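Local coordinates for protein-glutamine gamma-glutamyltransferase (Pagrus major, PDB 1G0D), which probably cross-links proteins in a calcium-dependent acyl transfer that joins peptide-bound glutamines to lysines or other primary amines, at residues A299-D303 and T357-L361; C367-P372 and K384-V390; F391-D397 and Y453-R459. All coordinates share one frame; numbering follows the deposited sequence.

Interaction 1: A299-D303 and T357-L361; sequences AHDVD and TPQEL
H300 lays its ring across the chain at 357-359 and, with D303 at the other end of the same turn, accounts for most of what segment 299-303 buries here. CG stands anti to the backbone N (chi1 -170°), which carries the imidazole out of the turn and over to the second loop. There NE2 gives a weak hydrogen bond to P358 O (3.2 Å), the oxygen sitting at the ring edge in its plane. The methyl CG2 of T357 lies 3.8 Å from the same NE2, and NE2 of the Q359 amide lies over one ring face, toward its rim, the amide turned about 45° from the ring. ND1, the other ring nitrogen, is hydrogen-bonded to E393, which limits how the imidazole can turn.

D303 holds the other end. Its OD1 accepts from L361 N (2.8 Å, 160°), the N-H coming from above the carboxylate plane, and a water that donates to L361 O (2.9 Å) reaches OD2 only weakly. Between these two grips the aliphatic part of E360 lies against the turn, with its CB 3.5 Å from D303 OD1.

Residues 300-303 form a type I beta turn in the loop following strand 290-298; the partner segment lies in the loop that follows strand 350-355 of the same antiparallel sheet. The contact borders the active site: T357 packs on C272 and H332, and the H300 ring meets that of H332. Two loops meeting beside the Cys-His-Asp catalytic triad fit the papain-like core of a transglutaminase.

Interaction 2: C367-P372 and K384-V390; sequences CCGPCP and KYDAPFV
Y385 and P370 lie side by side and point the same way, CD and CG of P370 running along the CD2-CE2 side of the tyrosine ring. Proline CD comes to 3.5 Å from Y385 CD2, while P370 O sits in the plane of the ring at its edge. That carbonyl also accepts from Y385 N (2.9 Å), the donor standing above the carbonyl plane. Both P370 and Y385 follow cis peptide bonds, and helix 212-223 covers the pair through V213 and R217.

The next hollow lies over G369. With no side chain in the way, Y385 O approaches its CA in a CA-H...O contact of 3.4 Å. The backbone angles of G369 (86°, -178°) would press a beta carbon against the preceding carbonyl oxygen. D386 projects toward the strand from just before the helix and takes the N-H of G369 on OD2 (3.0 Å) with the anti lone pair; the same oxygen is in a salt bridge with R217, so one carboxylate ties strand, loop and helix 212-223 together.

Two cysteines make the bumps on the strand. C368 SG fits against D386 CB and lies 3.9 Å from F389 CB, and C368 CB meets the V390 methyl CG2. The thiol of C371 is anti to the backbone N at chi1 177°; its SG meets A387 at the start of the helix, 3.6 Å from A387 CA. I376 of helix 373-378 touches both C371 and V390 and closes this apolar seam.

Strand 368-372 is an outermost strand of the antiparallel sheet that carries D355, on which C368 packs; the first turn of helix 387-395, set against this edge strand, belongs to the catalytic core of transglutaminases.

Interaction 3: F391-D397 and Y453-R459; sequences FAEVNAD and YKKAGRR
N395 and Y453 join the ends of helices 387-395 and 447-456 in the catalytic core, where N395 and D397 are, by similarity, calcium ligands. The tyrosine hydroxyl donates to N395 OD1 (2.6 Å), from above the amide's carbonyl plane; K441 also donates to this oxygen. The amide stands nearly upright to the phenol ring, and its ND2 lies over the centre of the F391 ring while giving a weak bond to F391 O. A456 CB packs against F391 as a CH-pi contact, 4.2 Å from the centroid.

R458 bends twice along its chain, with CG over the centre of the Y453 ring and the guanidinium between D397 CB over one face and Y453 CE2 over the other. NH2 donates to N395 O (2.7 Å, 161°), nearly along the C=O axis. This last helical carbonyl oxygen also lies in the guanidinium plane, while NE and NH1 both grip R459 O. Were R458 an alanine, N395 O and R459 O would probably lose these donors and a gap would open between D397 and Y453.

R459 binds D397 twice: NH2 donates to D397 O (2.7 Å), and NE makes a salt bridge to OD2 (2.6 Å) whose hydrogen bond is weak, bent to 123°, with the carboxylate and guanidinium planes almost perpendicular at 89°.

The three contacts lie in series along the chain and on one side of its centre, their midpoints 12 to 15 Å apart. Helix 387-395 is the common element: interaction 2 sets its first turn against edge strand 368-372, and interaction 3 joins its last turn to the end of helix 447-456. Interaction 1 packs against the same helix, through Q359 CG on F389 CD2 (3.1 Å) and through a probable hydrogen bond from A299 N to E393 O (2.9 Å). One helix thus lies between the loops beside the catalytic triad and the residues that are, by similarity, calcium ligands.

Interaction 1: A299-D303 and T357-L361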
ATOM      1  N   ALA A 299       7.145  -8.232 -12.807  1.00 18.22           N
ATOM      2  CA  ALA A 299       6.782  -8.237 -14.218  1.00 13.41           C
ATOM      3  C   ALA A 299       5.514  -7.410 -14.491  1.00 12.63           C
ATOM      4  O   ALA A 299       4.567  -7.873 -15.142  1.00 11.78           O
ATOM      5  CB  ALA A 299       6.585  -9.642 -14.690  1.00 13.01           C
ATOM      6  N   HIS A 300       5.506  -6.170 -14.021  1.00 13.18           N
ATOM      7  CA  HIS A 300       4.354  -5.296 -14.247  1.00 15.78           C
ATOM      8  C   HIS A 300       4.189  -4.877 -15.708  1.00 19.06           C
ATOM      9  O   HIS A 300       3.082  -4.825 -16.250  1.00 20.84           O
ATOM     10  CB  HIS A 300       4.488  -4.031 -13.426  1.00  7.16           C
ATOM     11  CG  HIS A 300       3.249  -3.211 -13.430  1.00 12.73           C
ATOM     12  ND1 HIS A 300       2.053  -3.676 -12.922  1.00 14.84           N
ATOM     13  CD2 HIS A 300       3.004  -1.965 -13.893  1.00 12.43           C
ATOM     14  CE1 HIS A 300       1.125  -2.749 -13.073  1.00 13.39           C
ATOM     15  NE2 HIS A 300       1.675  -1.701 -13.660  1.00 12.66           N
ATOM     16  N   ASP A 301       5.333  -4.526 -16.289  1.00 26.42           N
ATOM     17  CA  ASP A 301       5.548  -4.052 -17.667  1.00 29.36           C
ATOM     18  C   ASP A 301       5.004  -4.915 -18.798  1.00 29.09           C
ATOM     19  O   ASP A 301       4.601  -4.417 -19.844  1.00 31.57           O
ATOM     20  CB  ASP A 301       7.044  -3.971 -17.880  1.00 38.17           C
ATOM     21  CG  ASP A 301       7.760  -5.265 -17.426  1.00 44.36           C
ATOM     22  OD1 ASP A 301       8.011  -5.395 -16.211  1.00 44.71           O
ATOM     23  OD2 ASP A 301       8.064  -6.157 -18.266  1.00 51.08           O
ATOM     24  N   VAL A 302       5.084  -6.217 -18.567  1.00 28.16           N
ATOM     25  CA  VAL A 302       4.701  -7.293 -19.468  1.00 23.51           C
ATOM     26  C   VAL A 302       3.232  -7.271 -19.968  1.00 24.08           C
ATOM     27  O   VAL A 302       2.872  -7.874 -20.994  1.00 19.59           O
ATOM     28  CB  VAL A 302       5.119  -8.604 -18.728  1.00 21.69           C
ATOM     29  CG1 VAL A 302       3.989  -9.561 -18.583  1.00 22.15           C
ATOM     30  CG2 VAL A 302       6.315  -9.191 -19.404  1.00 20.33           C
ATOM     31  N   ASP A 303       2.375  -6.548 -19.254  1.00 26.74           N
ATOM     32  CA  ASP A 303       0.991  -6.470 -19.666  1.00 26.16           C
ATOM     33  C   ASP A 303       0.339  -7.852 -19.838  1.00 26.94           C
ATOM     34  O   ASP A 303      -0.219  -8.199 -20.890  1.00 27.64           O
ATOM     35  CB  ASP A 303       0.887  -5.694 -20.958  1.00 25.21           C
ATOM     36  CG  ASP A 303      -0.495  -5.147 -21.181  1.00 29.64           C
ATOM     37  OD1 ASP A 303      -1.005  -4.444 -20.268  1.00 27.24           O
ATOM     38  OD2 ASP A 303      -1.070  -5.428 -22.265  1.00 30.41           O
ATOM     39  N   THR A 357      -2.442   0.308  -8.847  1.00 20.97           N
ATOM     40  CA  THR A 357      -1.632   0.722  -9.970  1.00 17.51           C
ATOM     41  C   THR A 357      -2.247   0.204 -11.257  1.00 16.78           C
ATOM     42  O   THR A 357      -2.374  -1.015 -11.457  1.00 18.06           O
ATOM     43  CB  THR A 357      -0.220   0.192  -9.844  1.00 17.22           C
ATOM     44  OG1 THR A 357       0.348   0.612  -8.589  1.00 24.44           O
ATOM     45  CG2 THR A 357       0.625   0.736 -10.974  1.00 14.63           C
ATOM     46  N   PRO A 358      -2.637   1.126 -12.154  1.00 14.41           N
ATOM     47  CA  PRO A 358      -3.250   0.681 -13.407  1.00 15.83           C
ATOM     48  C   PRO A 358      -2.358  -0.272 -14.171  1.00 16.11           C
ATOM     49  O   PRO A 358      -1.132  -0.240 -14.039  1.00 13.75           O
ATOM     50  CB  PRO A 358      -3.554   1.992 -14.172  1.00 10.13           C
ATOM     51  CG  PRO A 358      -3.611   3.063 -13.086  1.00 10.04           C
ATOM     52  CD  PRO A 358      -2.548   2.601 -12.083  1.00 13.32           C
ATOM     53  N   GLN A 359      -2.992  -1.142 -14.943  1.00 21.60           N
ATOM     54  CA  GLN A 359      -2.268  -2.116 -15.716  1.00 25.12           C
ATOM     55  C   GLN A 359      -1.707  -1.458 -16.918  1.00 29.40           C
ATOM     56  O   GLN A 359      -2.370  -0.654 -17.589  1.00 30.99           O
ATOM     57  CB  GLN A 359      -3.131  -3.279 -16.158  1.00 23.76           C
ATOM     58  CG  GLN A 359      -2.267  -4.391 -16.771  1.00 33.81           C
ATOM     59  CD  GLN A 359      -1.012  -4.837 -15.933  1.00 32.15           C
ATOM     60  OE1 GLN A 359      -1.136  -5.301 -14.785  1.00 30.42           O
ATOM     61  NE2 GLN A 359       0.191  -4.722 -16.540  1.00 28.75           N
ATOM     62  N   GLU A 360      -0.446  -1.812 -17.145  1.00 34.77           N
ATOM     63  CA  GLU A 360       0.378  -1.322 -18.231  1.00 40.51           C
ATOM     64  C   GLU A 360      -0.310  -0.733 -19.461  1.00 39.66           C
ATOM     65  O   GLU A 360      -0.408   0.490 -19.611  1.00 38.25           O
ATOM     66  CB  GLU A 360       1.358  -2.438 -18.654  1.00 43.66           C
ATOM     67  CG  GLU A 360       2.654  -2.440 -17.836  1.00 51.47           C
ATOM     68  CD  GLU A 360       3.688  -1.416 -18.322  1.00 53.73           C
ATOM     69  OE1 GLU A 360       3.469  -0.789 -19.383  1.00 58.78           O
ATOM     70  OE2 GLU A 360       4.725  -1.247 -17.644  1.00 55.04           O
ATOM     71  N   LEU A 361      -0.838  -1.614 -20.302  1.00 39.56           N
ATOM     72  CA  LEU A 361      -1.392  -1.178 -21.545  1.00 41.91           C
ATOM     73  C   LEU A 361      -2.851  -0.780 -21.872  1.00 44.19           C
ATOM     74  O   LEU A 361      -3.325  -1.019 -22.984  1.00 42.92           O
ATOM     75  CB  LEU A 361      -0.817  -2.128 -22.589  1.00 45.28           C
ATOM     76  CG  LEU A 361       0.693  -1.898 -22.901  1.00 49.20           C
ATOM     77  CD1 LEU A 361       1.335  -0.859 -21.983  1.00 50.40           C
ATOM     78  CD2 LEU A 361       1.467  -3.209 -22.786  1.00 52.27           C
TER
HETATM   79  O   HOH W   1      -3.402  -3.632 -24.124  1.00 66.07           O

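Interaction 2: C367-P372 and K384-V390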
ATOM      1  N   CYS A 367      -7.328  -1.054 -12.971  1.00 23.07           N
ATOM      2  CA  CYS A 367      -6.752  -1.467 -11.696  1.00 21.88           C
ATOM      3  C   CYS A 367      -6.914  -2.993 -11.682  1.00 21.15           C
ATOM      4  O   CYS A 367      -7.626  -3.544 -12.551  1.00 14.86           O
ATOM      5  CB  CYS A 367      -7.537  -0.845 -10.544  1.00 22.04           C
ATOM      6  SG  CYS A 367      -9.177  -1.634 -10.218  1.00 32.67           S
ATOM      7  N   CYS A 368      -6.270  -3.668 -10.715  1.00 18.66           N
ATOM      8  CA  CYS A 368      -6.356  -5.134 -10.594  1.00 18.23           C
ATOM      9  C   CYS A 368      -7.020  -5.690  -9.326  1.00 19.26           C
ATOM     10  O   CYS A 368      -6.867  -5.139  -8.238  1.00 18.04           O
ATOM     11  CB  CYS A 368      -4.964  -5.748 -10.715  1.00 17.39           C
ATOM     12  SG  CYS A 368      -4.490  -5.968 -12.451  1.00 21.80           S
ATOM     13  N   GLY A 369      -7.752  -6.795  -9.489  1.00 17.15           N
ATOM     14  CA  GLY A 369      -8.395  -7.445  -8.369  1.00 12.93           C
ATOM     15  C   GLY A 369      -9.761  -6.931  -7.977  1.00 12.57           C
ATOM     16  O   GLY A 369     -10.254  -5.998  -8.575  1.00 14.46           O
ATOM     17  N   PRO A 370     -10.371  -7.484  -6.916  1.00 11.63           N
ATOM     18  CA  PRO A 370      -9.828  -8.534  -6.048  1.00 10.98           C
ATOM     19  C   PRO A 370      -9.607  -9.898  -6.658  1.00 13.29           C
ATOM     20  O   PRO A 370     -10.536 -10.524  -7.151  1.00 18.44           O
ATOM     21  CB  PRO A 370     -10.828  -8.590  -4.903  1.00  7.41           C
ATOM     22  CG  PRO A 370     -12.043  -8.171  -5.495  1.00  9.77           C
ATOM     23  CD  PRO A 370     -11.716  -7.107  -6.493  1.00 11.27           C
ATOM     24  N   CYS A 371      -8.360 -10.362  -6.584  1.00 15.53           N
ATOM     25  CA  CYS A 371      -7.959 -11.664  -7.117  1.00 14.34           C
ATOM     26  C   CYS A 371      -7.425 -12.609  -6.029  1.00 13.10           C
ATOM     27  O   CYS A 371      -6.483 -12.289  -5.326  1.00 14.29           O
ATOM     28  CB  CYS A 371      -6.863 -11.490  -8.196  1.00  7.81           C
ATOM     29  SG  CYS A 371      -6.280 -13.080  -8.812  1.00 17.46           S
ATOM     30  N   PRO A 372      -8.008 -13.807  -5.905  1.00 13.10           N
ATOM     31  CA  PRO A 372      -7.521 -14.728  -4.889  1.00  9.48           C
ATOM     32  C   PRO A 372      -6.043 -14.992  -5.007  1.00 10.16           C
ATOM     33  O   PRO A 372      -5.588 -15.416  -6.050  1.00 16.83           O
ATOM     34  CB  PRO A 372      -8.311 -15.995  -5.170  1.00  9.00           C
ATOM     35  CG  PRO A 372      -9.602 -15.494  -5.759  1.00  6.36           C
ATOM     36  CD  PRO A 372      -9.133 -14.393  -6.659  1.00 13.75           C
ATOM     37  N   LYS A 384     -12.564 -14.120 -11.490  1.00 18.33           N
ATOM     38  CA  LYS A 384     -12.462 -12.675 -11.410  1.00 20.06           C
ATOM     39  C   LYS A 384     -11.856 -12.361 -10.043  1.00 19.12           C
ATOM     40  O   LYS A 384     -12.104 -13.100  -9.093  1.00 17.66           O
ATOM     41  CB  LYS A 384     -13.830 -12.021 -11.547  1.00 16.42           C
ATOM     42  CG  LYS A 384     -14.920 -12.795 -10.953  1.00 25.96           C
ATOM     43  CD  LYS A 384     -16.234 -12.093 -11.250  1.00 37.81           C
ATOM     44  CE  LYS A 384     -17.478 -12.989 -10.983  1.00 43.52           C
ATOM     45  NZ  LYS A 384     -17.638 -13.345  -9.550  1.00 46.72           N
ATOM     46  N   TYR A 385     -11.040 -11.303  -9.935  1.00 19.77           N
ATOM     47  CA  TYR A 385     -10.689 -10.416 -11.049  1.00 17.15           C
ATOM     48  C   TYR A 385      -9.207 -10.247 -11.400  1.00 18.52           C
ATOM     49  O   TYR A 385      -8.337 -10.088 -10.528  1.00 18.82           O
ATOM     50  CB  TYR A 385     -11.214  -9.016 -10.801  1.00 16.09           C
ATOM     51  CG  TYR A 385     -12.638  -8.926 -10.360  1.00 19.42           C
ATOM     52  CD1 TYR A 385     -13.617  -8.489 -11.240  1.00 21.73           C
ATOM     53  CD2 TYR A 385     -13.014  -9.208  -9.039  1.00 24.14           C
ATOM     54  CE1 TYR A 385     -14.932  -8.325 -10.828  1.00 24.39           C
ATOM     55  CE2 TYR A 385     -14.349  -9.043  -8.613  1.00 25.47           C
ATOM     56  CZ  TYR A 385     -15.291  -8.597  -9.526  1.00 24.54           C
ATOM     57  OH  TYR A 385     -16.587  -8.388  -9.153  1.00 29.35           O
ATOM     58  N   ASP A 386      -8.963 -10.238 -12.711  1.00 18.20           N
ATOM     59  CA  ASP A 386      -7.647 -10.009 -13.307  1.00 13.12           C
ATOM     60  C   ASP A 386      -6.519 -10.948 -12.929  1.00 13.10           C
ATOM     61  O   ASP A 386      -5.360 -10.544 -12.834  1.00 16.36           O
ATOM     62  CB  ASP A 386      -7.272  -8.558 -13.044  1.00 10.49           C
ATOM     63  CG  ASP A 386      -8.471  -7.613 -13.212  1.00 12.80           C
ATOM     64  OD1 ASP A 386      -9.019  -7.543 -14.322  1.00 17.29           O
ATOM     65  OD2 ASP A 386      -8.883  -6.940 -12.247  1.00 16.02           O
ATOM     66  N   ALA A 387      -6.868 -12.219 -12.757  1.00 11.09           N
ATOM     67  CA  ALA A 387      -5.910 -13.245 -12.402  1.00 10.44           C
ATOM     68  C   ALA A 387      -4.713 -13.361 -13.339  1.00 13.64           C
ATOM     69  O   ALA A 387      -3.596 -13.574 -12.858  1.00 22.47           O
ATOM     70  CB  ALA A 387      -6.602 -14.552 -12.300  1.00  9.01           C
ATOM     71  N   PRO A 388      -4.917 -13.240 -14.683  1.00 14.64           N
ATOM     72  CA  PRO A 388      -3.789 -13.352 -15.631  1.00  9.14           C
ATOM     73  C   PRO A 388      -2.748 -12.302 -15.411  1.00 11.55           C
ATOM     74  O   PRO A 388      -1.550 -12.575 -15.472  1.00 16.81           O
ATOM     75  CB  PRO A 388      -4.438 -13.215 -17.009  1.00  3.77           C
ATOM     76  CG  PRO A 388      -5.848 -13.587 -16.797  1.00  4.10           C
ATOM     77  CD  PRO A 388      -6.184 -13.052 -15.423  1.00  8.15           C
ATOM     78  N   PHE A 389      -3.211 -11.094 -15.142  1.00 12.52           N
ATOM     79  CA  PHE A 389      -2.312  -9.991 -14.917  1.00 13.01           C
ATOM     80  C   PHE A 389      -1.560 -10.132 -13.653  1.00 16.51           C
ATOM     81  O   PHE A 389      -0.375  -9.808 -13.618  1.00 21.55           O
ATOM     82  CB  PHE A 389      -3.056  -8.678 -14.895  1.00 10.92           C
ATOM     83  CG  PHE A 389      -3.381  -8.204 -16.242  1.00 15.50           C
ATOM     84  CD1 PHE A 389      -4.543  -8.645 -16.883  1.00 17.03           C
ATOM     85  CD2 PHE A 389      -2.474  -7.430 -16.946  1.00 11.17           C
ATOM     86  CE1 PHE A 389      -4.779  -8.331 -18.209  1.00 17.78           C
ATOM     87  CE2 PHE A 389      -2.716  -7.112 -18.277  1.00 15.88           C
ATOM     88  CZ  PHE A 389      -3.864  -7.565 -18.904  1.00 14.00           C
ATOM     89  N   VAL A 390      -2.235 -10.609 -12.608  1.00 19.48           N
ATOM     90  CA  VAL A 390      -1.585 -10.785 -11.316  1.00 18.78           C
ATOM     91  C   VAL A 390      -0.679 -12.016 -11.300  1.00 19.76           C
ATOM     92  O   VAL A 390       0.316 -12.045 -10.603  1.00 20.37           O
ATOM     93  CB  VAL A 390      -2.604 -10.895 -10.185  1.00 17.59           C
ATOM     94  CG1 VAL A 390      -1.855 -11.188  -8.848  1.00 18.48           C
ATOM     95  CG2 VAL A 390      -3.447  -9.602 -10.133  1.00  7.32           C
TER

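Interaction 3: F391-D397 and Y453-R459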
ATOM      1  N   PHE A 391      -1.010 -13.019 -12.095  1.00 22.17           N
ATOM      2  CA  PHE A 391      -0.168 -14.202 -12.182  1.00 21.77           C
ATOM      3  C   PHE A 391       1.118 -13.815 -12.970  1.00 22.13           C
ATOM      4  O   PHE A 391       2.203 -14.323 -12.690  1.00 25.21           O
ATOM      5  CB  PHE A 391      -0.944 -15.318 -12.900  1.00 21.60           C
ATOM      6  CG  PHE A 391      -0.188 -16.616 -13.023  1.00 21.40           C
ATOM      7  CD1 PHE A 391       0.697 -16.834 -14.076  1.00 20.33           C
ATOM      8  CD2 PHE A 391      -0.357 -17.624 -12.094  1.00 19.03           C
ATOM      9  CE1 PHE A 391       1.393 -18.030 -14.191  1.00 17.96           C
ATOM     10  CE2 PHE A 391       0.342 -18.828 -12.209  1.00 15.95           C
ATOM     11  CZ  PHE A 391       1.215 -19.023 -13.252  1.00 14.72           C
ATOM     12  N   ALA A 392       1.005 -12.902 -13.942  1.00 21.22           N
ATOM     13  CA  ALA A 392       2.164 -12.487 -14.757  1.00 16.34           C
ATOM     14  C   ALA A 392       3.148 -11.705 -13.947  1.00 14.67           C
ATOM     15  O   ALA A 392       4.355 -11.871 -14.053  1.00 15.72           O
ATOM     16  CB  ALA A 392       1.720 -11.640 -15.930  1.00 14.75           C
ATOM     17  N   GLU A 393       2.601 -10.818 -13.143  1.00 14.58           N
ATOM     18  CA  GLU A 393       3.377  -9.949 -12.275  1.00 16.11           C
ATOM     19  C   GLU A 393       4.465 -10.682 -11.487  1.00 16.66           C
ATOM     20  O   GLU A 393       5.574 -10.198 -11.272  1.00 19.35           O
ATOM     21  CB  GLU A 393       2.394  -9.284 -11.305  1.00 15.94           C
ATOM     22  CG  GLU A 393       3.020  -8.505 -10.188  1.00 17.69           C
ATOM     23  CD  GLU A 393       3.465  -7.153 -10.650  1.00 22.89           C
ATOM     24  OE1 GLU A 393       4.586  -6.760 -10.262  1.00 21.91           O
ATOM     25  OE2 GLU A 393       2.694  -6.490 -11.402  1.00 23.67           O
ATOM     26  N   VAL A 394       4.111 -11.882 -11.092  1.00 17.83           N
ATOM     27  CA  VAL A 394       4.913 -12.720 -10.245  1.00 14.42           C
ATOM     28  C   VAL A 394       5.515 -13.950 -10.989  1.00 17.59           C
ATOM     29  O   VAL A 394       6.418 -14.602 -10.469  1.00 21.18           O
ATOM     30  CB  VAL A 394       3.931 -13.057  -9.049  1.00 11.07           C
ATOM     31  CG1 VAL A 394       3.510 -14.473  -9.069  1.00 10.77           C
ATOM     32  CG2 VAL A 394       4.492 -12.638  -7.772  1.00  7.19           C
ATOM     33  N   ASN A 395       5.069 -14.223 -12.219  1.00 18.64           N
ATOM     34  CA  ASN A 395       5.536 -15.385 -12.989  1.00 17.59           C
ATOM     35  C   ASN A 395       6.041 -15.214 -14.426  1.00 21.98           C
ATOM     36  O   ASN A 395       6.624 -16.145 -14.972  1.00 24.17           O
ATOM     37  CB  ASN A 395       4.419 -16.403 -13.054  1.00 16.21           C
ATOM     38  CG  ASN A 395       4.212 -17.108 -11.747  1.00 18.89           C
ATOM     39  OD1 ASN A 395       5.163 -17.569 -11.143  1.00 22.34           O
ATOM     40  ND2 ASN A 395       2.968 -17.194 -11.295  1.00 21.78           N
ATOM     41  N   ALA A 396       5.810 -14.058 -15.049  1.00 24.34           N
ATOM     42  CA  ALA A 396       6.214 -13.822 -16.451  1.00 24.80           C
ATOM     43  C   ALA A 396       7.632 -14.255 -16.812  1.00 26.73           C
ATOM     44  O   ALA A 396       8.556 -14.004 -16.045  1.00 27.63           O
ATOM     45  CB  ALA A 396       6.028 -12.330 -16.819  1.00 19.01           C
ATOM     46  N   ASP A 397       7.810 -14.878 -17.988  1.00 27.45           N
ATOM     47  CA  ASP A 397       9.151 -15.316 -18.439  1.00 26.73           C
ATOM     48  C   ASP A 397       9.733 -14.429 -19.515  1.00 27.03           C
ATOM     49  O   ASP A 397       9.262 -14.473 -20.643  1.00 29.01           O
ATOM     50  CB  ASP A 397       9.127 -16.739 -19.013  1.00 25.96           C
ATOM     51  CG  ASP A 397      10.533 -17.355 -19.128  1.00 26.96           C
ATOM     52  OD1 ASP A 397      11.366 -17.147 -18.227  1.00 24.43           O
ATOM     53  OD2 ASP A 397      10.819 -18.060 -20.113  1.00 27.47           O
ATOM     54  N   TYR A 453       2.576 -24.029 -14.045  1.00 26.19           N
ATOM     55  CA  TYR A 453       3.032 -23.234 -15.179  1.00 24.93           C
ATOM     56  C   TYR A 453       2.468 -23.877 -16.417  1.00 29.18           C
ATOM     57  O   TYR A 453       2.078 -23.193 -17.355  1.00 33.59           O
ATOM     58  CB  TYR A 453       4.548 -23.265 -15.266  1.00 18.86           C
ATOM     59  CG  TYR A 453       5.177 -22.196 -14.436  1.00 16.25           C
ATOM     60  CD1 TYR A 453       4.386 -21.319 -13.674  1.00 18.90           C
ATOM     61  CD2 TYR A 453       6.543 -22.024 -14.427  1.00 14.04           C
ATOM     62  CE1 TYR A 453       4.951 -20.293 -12.915  1.00 16.77           C
ATOM     63  CE2 TYR A 453       7.130 -21.003 -13.679  1.00 16.24           C
ATOM     64  CZ  TYR A 453       6.327 -20.142 -12.921  1.00 18.31           C
ATOM     65  OH  TYR A 453       6.908 -19.154 -12.157  1.00 17.35           O
ATOM     66  N   LYS A 454       2.436 -25.204 -16.412  1.00 30.52           N
ATOM     67  CA  LYS A 454       1.917 -25.948 -17.543  1.00 33.40           C
ATOM     68  C   LYS A 454       0.443 -25.602 -17.687  1.00 30.80           C
ATOM     69  O   LYS A 454      -0.021 -25.199 -18.742  1.00 34.05           O
ATOM     70  CB  LYS A 454       2.115 -27.454 -17.323  1.00 37.69           C
ATOM     71  CG  LYS A 454       3.546 -27.983 -17.625  1.00 47.51           C
ATOM     72  CD  LYS A 454       3.561 -29.536 -17.844  1.00 54.93           C
ATOM     73  CE  LYS A 454       3.933 -30.373 -16.560  1.00 61.58           C
ATOM     74  NZ  LYS A 454       2.801 -30.796 -15.621  1.00 61.42           N
ATOM     75  N   LYS A 455      -0.292 -25.746 -16.611  1.00 28.01           N
ATOM     76  CA  LYS A 455      -1.710 -25.422 -16.615  1.00 25.67           C
ATOM     77  C   LYS A 455      -2.027 -23.964 -17.036  1.00 24.89           C
ATOM     78  O   LYS A 455      -2.900 -23.706 -17.851  1.00 24.14           O
ATOM     79  CB  LYS A 455      -2.233 -25.704 -15.202  1.00 25.78           C
ATOM     80  CG  LYS A 455      -3.609 -25.169 -14.854  1.00 26.60           C
ATOM     81  CD  LYS A 455      -3.923 -25.513 -13.408  1.00 24.88           C
ATOM     82  CE  LYS A 455      -5.349 -25.164 -12.999  1.00 25.76           C
ATOM     83  NZ  LYS A 455      -5.339 -24.913 -11.516  1.00 29.40           N
ATOM     84  N   ALA A 456      -1.286 -23.009 -16.491  1.00 26.51           N
ATOM     85  CA  ALA A 456      -1.560 -21.610 -16.752  1.00 28.51           C
ATOM     86  C   ALA A 456      -0.978 -21.013 -18.021  1.00 31.63           C
ATOM     87  O   ALA A 456      -1.326 -19.874 -18.409  1.00 31.31           O
ATOM     88  CB  ALA A 456      -1.119 -20.802 -15.552  1.00 25.70           C
ATOM     89  N   GLY A 457      -0.081 -21.758 -18.655  1.00 31.94           N
ATOM     90  CA  GLY A 457       0.536 -21.261 -19.871  1.00 33.36           C
ATOM     91  C   GLY A 457       1.867 -20.540 -19.686  1.00 37.20           C
ATOM     92  O   GLY A 457       2.257 -19.749 -20.553  1.00 42.18           O
ATOM     93  N   ARG A 458       2.564 -20.774 -18.571  1.00 35.54           N
ATOM     94  CA  ARG A 458       3.867 -20.141 -18.343  1.00 33.49           C
ATOM     95  C   ARG A 458       4.830 -21.066 -19.042  1.00 37.55           C
ATOM     96  O   ARG A 458       4.840 -22.258 -18.714  1.00 41.81           O
ATOM     97  CB  ARG A 458       4.199 -20.137 -16.858  1.00 28.02           C
ATOM     98  CG  ARG A 458       4.740 -18.843 -16.346  1.00 25.66           C
ATOM     99  CD  ARG A 458       5.814 -18.303 -17.231  1.00 24.98           C
ATOM    100  NE  ARG A 458       6.933 -19.216 -17.370  1.00 24.61           N
ATOM    101  CZ  ARG A 458       8.027 -19.179 -16.618  1.00 26.84           C
ATOM    102  NH1 ARG A 458       8.988 -20.056 -16.827  1.00 27.75           N
ATOM    103  NH2 ARG A 458       8.167 -18.281 -15.655  1.00 26.12           N
ATOM    104  N   ARG A 459       5.624 -20.568 -19.995  1.00 38.85           N
ATOM    105  CA  ARG A 459       6.555 -21.468 -20.689  1.00 39.17           C
ATOM    106  C   ARG A 459       7.457 -22.086 -19.646  1.00 38.03           C
ATOM    107  O   ARG A 459       7.850 -21.427 -18.691  1.00 34.14           O
ATOM    108  CB  ARG A 459       7.369 -20.750 -21.799  1.00 43.12           C
ATOM    109  CG  ARG A 459       8.085 -19.460 -21.403  1.00 47.85           C
ATOM    110  CD  ARG A 459       8.935 -18.933 -22.555  1.00 47.28           C
ATOM    111  NE  ARG A 459       9.458 -17.592 -22.298  1.00 49.79           N
ATOM    112  CZ  ARG A 459       9.827 -16.737 -23.252  1.00 52.60           C
ATOM    113  NH1 ARG A 459       9.728 -17.083 -24.532  1.00 52.79           N
ATOM    114  NH2 ARG A 459      10.308 -15.539 -22.930  1.00 54.95           N
TER